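Local coordinates for protein putative decarboxylase involved in desferrioxamine biosynthesis (Erwinia amylovora, PDB 5O5C) that probably decarboxylates lysine with the help of pyridoxal 5'-phosphate, as a group II decarboxylase of the desferrioxamine biosynthetic pathway, at residues Val99-His103 and Pro104-Ala108; Leu484-Pro487 and Asn488-Ala491. One frame throughout, in Å; residues are numbered along the deposited sequence.

Contact 1 of 2, residues Val99-His103 and Pro104-Ala108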
loop_
_atom_site.group_PDB
_atom_site.type_symbol
_atom_site.label_atom_id
_atom_site.label_comp_id
_atom_site.label_asym_id
_atom_site.label_seq_id
_atom_site.Cartn_x
_atom_site.Cartn_y
_atom_site.Cartn_z
ATOM N N VAL B 99 -5.446 -9.827 18.190
ATOM C CA VAL B 99 -6.821 -10.113 17.860
ATOM C C VAL B 99 -6.831 -11.243 16.821
ATOM O O VAL B 99 -6.374 -11.072 15.700
ATOM C CB VAL B 99 -7.567 -8.861 17.414
ATOM C CG1 VAL B 99 -9.015 -9.180 17.124
ATOM C CG2 VAL B 99 -7.475 -7.828 18.524
ATOM N N TRP B 100 -7.384 -12.383 17.212
ATOM C CA TRP B 100 -7.455 -13.581 16.369
ATOM C C TRP B 100 -8.656 -13.649 15.490
ATOM O O TRP B 100 -9.723 -14.192 15.893
ATOM C CB TRP B 100 -7.388 -14.832 17.235
ATOM C CG TRP B 100 -6.155 -14.862 17.913
ATOM C CD1 TRP B 100 -5.909 -14.433 19.160
ATOM C CD2 TRP B 100 -4.906 -15.228 17.349
ATOM N NE1 TRP B 100 -4.572 -14.577 19.454
ATOM C CE2 TRP B 100 -3.933 -15.058 18.351
ATOM C CE3 TRP B 100 -4.519 -15.763 16.111
ATOM C CZ2 TRP B 100 -2.590 -15.340 18.136
ATOM C CZ3 TRP B 100 -3.235 -16.040 15.910
ATOM C CH2 TRP B 100 -2.263 -15.850 16.927
ATOM N N PHE B 101 -8.494 -13.184 14.251
ATOM C CA PHE B 101 -9.662 -13.131 13.369
ATOM C C PHE B 101 -10.193 -14.503 12.981
ATOM O O PHE B 101 -11.394 -14.645 12.666
ATOM C CB PHE B 101 -9.399 -12.299 12.140
ATOM C CG PHE B 101 -8.831 -10.942 12.429
ATOM C CD1 PHE B 101 -9.454 -10.085 13.319
ATOM C CD2 PHE B 101 -7.659 -10.507 11.780
ATOM C CE1 PHE B 101 -8.942 -8.839 13.557
ATOM C CE2 PHE B 101 -7.137 -9.253 12.041
ATOM C CZ PHE B 101 -7.775 -8.428 12.941
ATOM N N HIS B 102 -9.345 -15.530 13.042
ATOM C CA HIS B 102 -9.767 -16.900 12.708
ATOM C C HIS B 102 -10.731 -17.478 13.722
ATOM O O HIS B 102 -11.503 -18.377 13.410
ATOM C CB HIS B 102 -8.597 -17.854 12.486
ATOM C CG HIS B 102 -7.849 -18.208 13.730
ATOM N ND1 HIS B 102 -8.173 -19.299 14.512
ATOM C CD2 HIS B 102 -6.823 -17.594 14.357
ATOM C CE1 HIS B 102 -7.358 -19.357 15.551
ATOM N NE2 HIS B 102 -6.514 -18.346 15.473
ATOM N N HIS B 103 -10.756 -16.899 14.912
ATOM C CA HIS B 103 -11.602 -17.434 15.946
ATOM C C HIS B 103 -13.065 -17.160 15.591
ATOM O O HIS B 103 -13.388 -16.019 15.250
ATOM C CB HIS B 103 -11.272 -16.814 17.276
ATOM C CG HIS B 103 -11.742 -17.638 18.410
ATOM N ND1 HIS B 103 -13.045 -17.632 18.822
ATOM C CD2 HIS B 103 -11.130 -18.624 19.105
ATOM C CE1 HIS B 103 -13.203 -18.519 19.785
ATOM N NE2 HIS B 103 -12.052 -19.136 19.972
ATOM N N PRO B 104 -13.949 -18.186 15.670
ATOM C CA PRO B 104 -15.387 -17.970 15.477
ATOM C C PRO B 104 -16.052 -16.829 16.243
ATOM O O PRO B 104 -17.089 -16.307 15.797
ATOM C CB PRO B 104 -16.016 -19.313 15.923
ATOM C CG PRO B 104 -14.886 -20.285 16.070
ATOM C CD PRO B 104 -13.636 -19.623 15.610
ATOM N N LYS B 105 -15.504 -16.432 17.388
ATOM C CA LYS B 105 -16.162 -15.387 18.173
ATOM C C LYS B 105 -15.638 -13.965 17.903
ATOM O O LYS B 105 -16.032 -13.013 18.621
ATOM C CB LYS B 105 -16.150 -15.764 19.648
ATOM C CG LYS B 105 -17.037 -16.976 19.940
ATOM C CD LYS B 105 -16.761 -17.558 21.331
ATOM C CE LYS B 105 -17.848 -18.433 21.915
ATOM N NZ LYS B 105 -18.840 -18.943 20.964
ATOM N N TYR B 106 -14.780 -13.823 16.871
ATOM C CA TYR B 106 -14.442 -12.540 16.293
ATOM C C TYR B 106 -15.507 -12.231 15.256
ATOM O O TYR B 106 -15.479 -12.771 14.153
ATOM C CB TYR B 106 -13.061 -12.517 15.572
ATOM C CG TYR B 106 -12.855 -11.153 14.975
ATOM C CD1 TYR B 106 -12.440 -10.129 15.770
ATOM C CD2 TYR B 106 -13.231 -10.851 13.657
ATOM C CE1 TYR B 106 -12.347 -8.851 15.308
ATOM C CE2 TYR B 106 -13.086 -9.548 13.171
ATOM C CZ TYR B 106 -12.628 -8.560 14.030
ATOM O OH TYR B 106 -12.472 -7.222 13.679
ATOM N N VAL B 107 -16.408 -11.326 15.600
ATOM C CA VAL B 107 -17.568 -11.005 14.773
ATOM C C VAL B 107 -17.693 -9.485 14.778
ATOM O O VAL B 107 -18.815 -8.969 14.891
ATOM C CB VAL B 107 -18.886 -11.674 15.304
ATOM C CG1 VAL B 107 -19.003 -13.133 14.878
ATOM C CG2 VAL B 107 -18.993 -11.580 16.823
ATOM N N ALA B 108 -16.555 -8.778 14.654
ATOM C CA ALA B 108 -16.515 -7.316 14.829
ATOM C C ALA B 108 -16.506 -6.503 13.538
ATOM O O ALA B 108 -17.565 -6.105 13.118
ATOM C CB ALA B 108 -15.382 -6.907 15.731
#
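Phe101 drives the edge of its ring into the face of Tyr106, a T-shaped pair with centroids 4.8 Å apart and planes at 68°. The CD1 corner of Phe101 sits over the centre of the tyrosine ring, 3.6 Å from Tyr106 CZ. With the ring of Tyr106 swung beside its own carbonyl carbon (chi1 178°), it is turned back alongside Phe101, and Val99 CG1 adds an apolar contact 3.8 Å from Tyr106 CD1. Flat, largely apolar rings suit this buried side, and the one polar atom of the pair, Tyr106 OH, is hydrogen-bonded to His109 N.

Two consecutive type I beta turns, Trp100-His103 and His103-Tyr106, fold the chain so that these rings meet. Tyr106 N closes the second turn on His103 O at 3.1 Å.

The looser, partly exposed side is polar. His103 ND1 accepts the backbone N-H of Lys105 at 3.1 Å, nearly straight at 167° and close to the imidazole plane, which helps set the rotation of the ring. Pro104, whose restricted phi suits the second position of the turn, lays CD over one face of that imidazole, a CH-pi contact 4.1 Å from its centroid. Lys105 runs on past His103 to form salt bridges with Asp493 and Asp496.

The stretch belongs to the loop between helices 83-95 and 116-128; Trp100 and His102 rest on helix 34-53, Val99 to His102 touch the second subunit, and Lys105 ties the loop to helix 491-510.

Contact 2 of 2, residues Leu484-Pro487 and Asn488-Ala491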
loop_
_atom_site.group_PDB
_atom_site.type_symbol
_atom_site.label_atom_id
_atom_site.label_comp_id
_atom_site.label_asym_id
_atom_site.label_seq_id
_atom_site.Cartn_x
_atom_site.Cartn_y
_atom_site.Cartn_z
ATOM N N LEU B 484 -20.178 -10.840 10.129
ATOM C CA LEU B 484 -19.904 -12.256 10.033
ATOM C C LEU B 484 -19.027 -12.507 8.811
ATOM O O LEU B 484 -19.476 -12.233 7.719
ATOM C CB LEU B 484 -21.261 -12.919 9.923
ATOM C CG LEU B 484 -21.548 -13.993 10.946
ATOM C CD1 LEU B 484 -23.031 -14.047 11.308
ATOM C CD2 LEU B 484 -21.024 -15.277 10.344
ATOM N N LEU B 485 -17.765 -12.945 8.967
ATOM C CA LEU B 485 -16.958 -13.352 7.799
ATOM C C LEU B 485 -16.283 -14.711 7.926
ATOM O O LEU B 485 -15.543 -15.110 7.048
ATOM C CB LEU B 485 -15.928 -12.294 7.416
ATOM C CG LEU B 485 -16.458 -10.991 6.829
ATOM C CD1 LEU B 485 -15.372 -9.930 6.932
ATOM C CD2 LEU B 485 -16.936 -11.107 5.400
ATOM N N ASN B 486 -16.613 -15.447 8.970
ATOM C CA ASN B 486 -16.084 -16.778 9.180
ATOM C C ASN B 486 -17.165 -17.872 8.898
ATOM O O ASN B 486 -18.144 -18.018 9.641
ATOM C CB ASN B 486 -15.556 -16.847 10.610
ATOM C CG ASN B 486 -14.541 -17.947 10.797
ATOM O OD1 ASN B 486 -14.562 -18.948 10.092
ATOM N ND2 ASN B 486 -13.647 -17.761 11.751
ATOM N N PRO B 487 -16.982 -18.654 7.834
ATOM C CA PRO B 487 -18.037 -19.650 7.550
ATOM C C PRO B 487 -17.985 -20.943 8.370
ATOM O O PRO B 487 -18.771 -21.845 8.080
ATOM C CB PRO B 487 -17.870 -19.928 6.072
ATOM C CG PRO B 487 -16.472 -19.577 5.763
ATOM C CD PRO B 487 -15.943 -18.636 6.800
ATOM N N ASN B 488 -17.091 -21.036 9.367
ATOM C CA ASN B 488 -17.120 -22.118 10.372
ATOM C C ASN B 488 -17.910 -21.712 11.634
ATOM O O ASN B 488 -18.273 -22.559 12.438
ATOM C CB ASN B 488 -15.688 -22.536 10.779
ATOM C CG ASN B 488 -14.809 -22.887 9.604
ATOM O OD1 ASN B 488 -13.640 -22.516 9.576
ATOM N ND2 ASN B 488 -15.360 -23.593 8.617
ATOM N N THR B 489 -18.178 -20.417 11.793
ATOM C CA THR B 489 -19.004 -19.879 12.876
ATOM C C THR B 489 -20.383 -20.491 12.802
ATOM O O THR B 489 -20.983 -20.493 11.733
ATOM C CB THR B 489 -19.121 -18.349 12.732
ATOM O OG1 THR B 489 -17.813 -17.782 12.770
ATOM C CG2 THR B 489 -20.033 -17.672 13.812
ATOM N N THR B 490 -20.866 -21.014 13.931
ATOM C CA THR B 490 -22.166 -21.664 14.006
ATOM C C THR B 490 -23.238 -20.815 14.708
ATOM O O THR B 490 -22.977 -19.762 15.343
ATOM C CB THR B 490 -22.092 -23.032 14.747
ATOM O OG1 THR B 490 -21.625 -22.852 16.093
ATOM C CG2 THR B 490 -21.154 -23.992 14.026
ATOM N N ALA B 491 -24.452 -21.325 14.599
ATOM C CA ALA B 491 -25.594 -20.849 15.358
ATOM C C ALA B 491 -25.243 -20.717 16.836
ATOM O O ALA B 491 -25.387 -19.640 17.414
ATOM C CB ALA B 491 -26.777 -21.784 15.153
#
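Asn486 holds CG anti to its backbone N (chi1 -158°), which brings OD1 forward to the N-H of Asn488, while Thr489 keeps OG1 beside its own backbone N (chi1 -59°), facing back to Asn486. Between them runs a type I beta turn, Asn486-Thr489, on the way from strand 477-483 into helix 491-510. Its closing bond, from Thr489 N to Asn486 O, is 3.2 Å long. A weak side-chain bond, Asn488 N to Asn486 OD1 at 3.4 Å but nearly straight (166°), makes the opening an Asx turn as well. Asparagine suits this place because its short amide can accept from the chain ahead and still donate through ND2. Pro487 fits the second turn position, where its ring restricts phi, and it packs against His25 of the second subunit.

Leu484 and Thr489 both lie on Leu410 of helix 397-420, with Leu484 CD2 and Thr489 CG2 meeting loosely at 4.3 Å. One residue on, Thr490 is the N-cap of helix 491-510: its side chain caps a backbone N in the first turn, and Thr490 OG1 is hydrogen-bonded to Asp493 OD2. The buried Thr489 OG1 lies 3.2 Å from Asn486 O, a weak bond, with Pro104 O a second acceptor within reach of its single proton.

In the fold
Contacts 1 and 2 are neighbouring turns with centres 10 Å apart, on the same side of the chain's centre, and both are mainly buried and touch the second subunit. They meet directly: Asn486 ND2 donates a weak hydrogen bond to His102 O, and Thr489 OG1 is weakly hydrogen-bonded to Pro104 O. Both also lead to helix 491-510, contact 1 through the charge of Lys105 and contact 2 by running into its N-terminus. Their chemistry differs. Contact 1, with the side chain of Tyr106 about 12 Å from the bound cofactor, relies on aromatic packing; contact 2 is held largely by amide, hydroxyl and backbone groups.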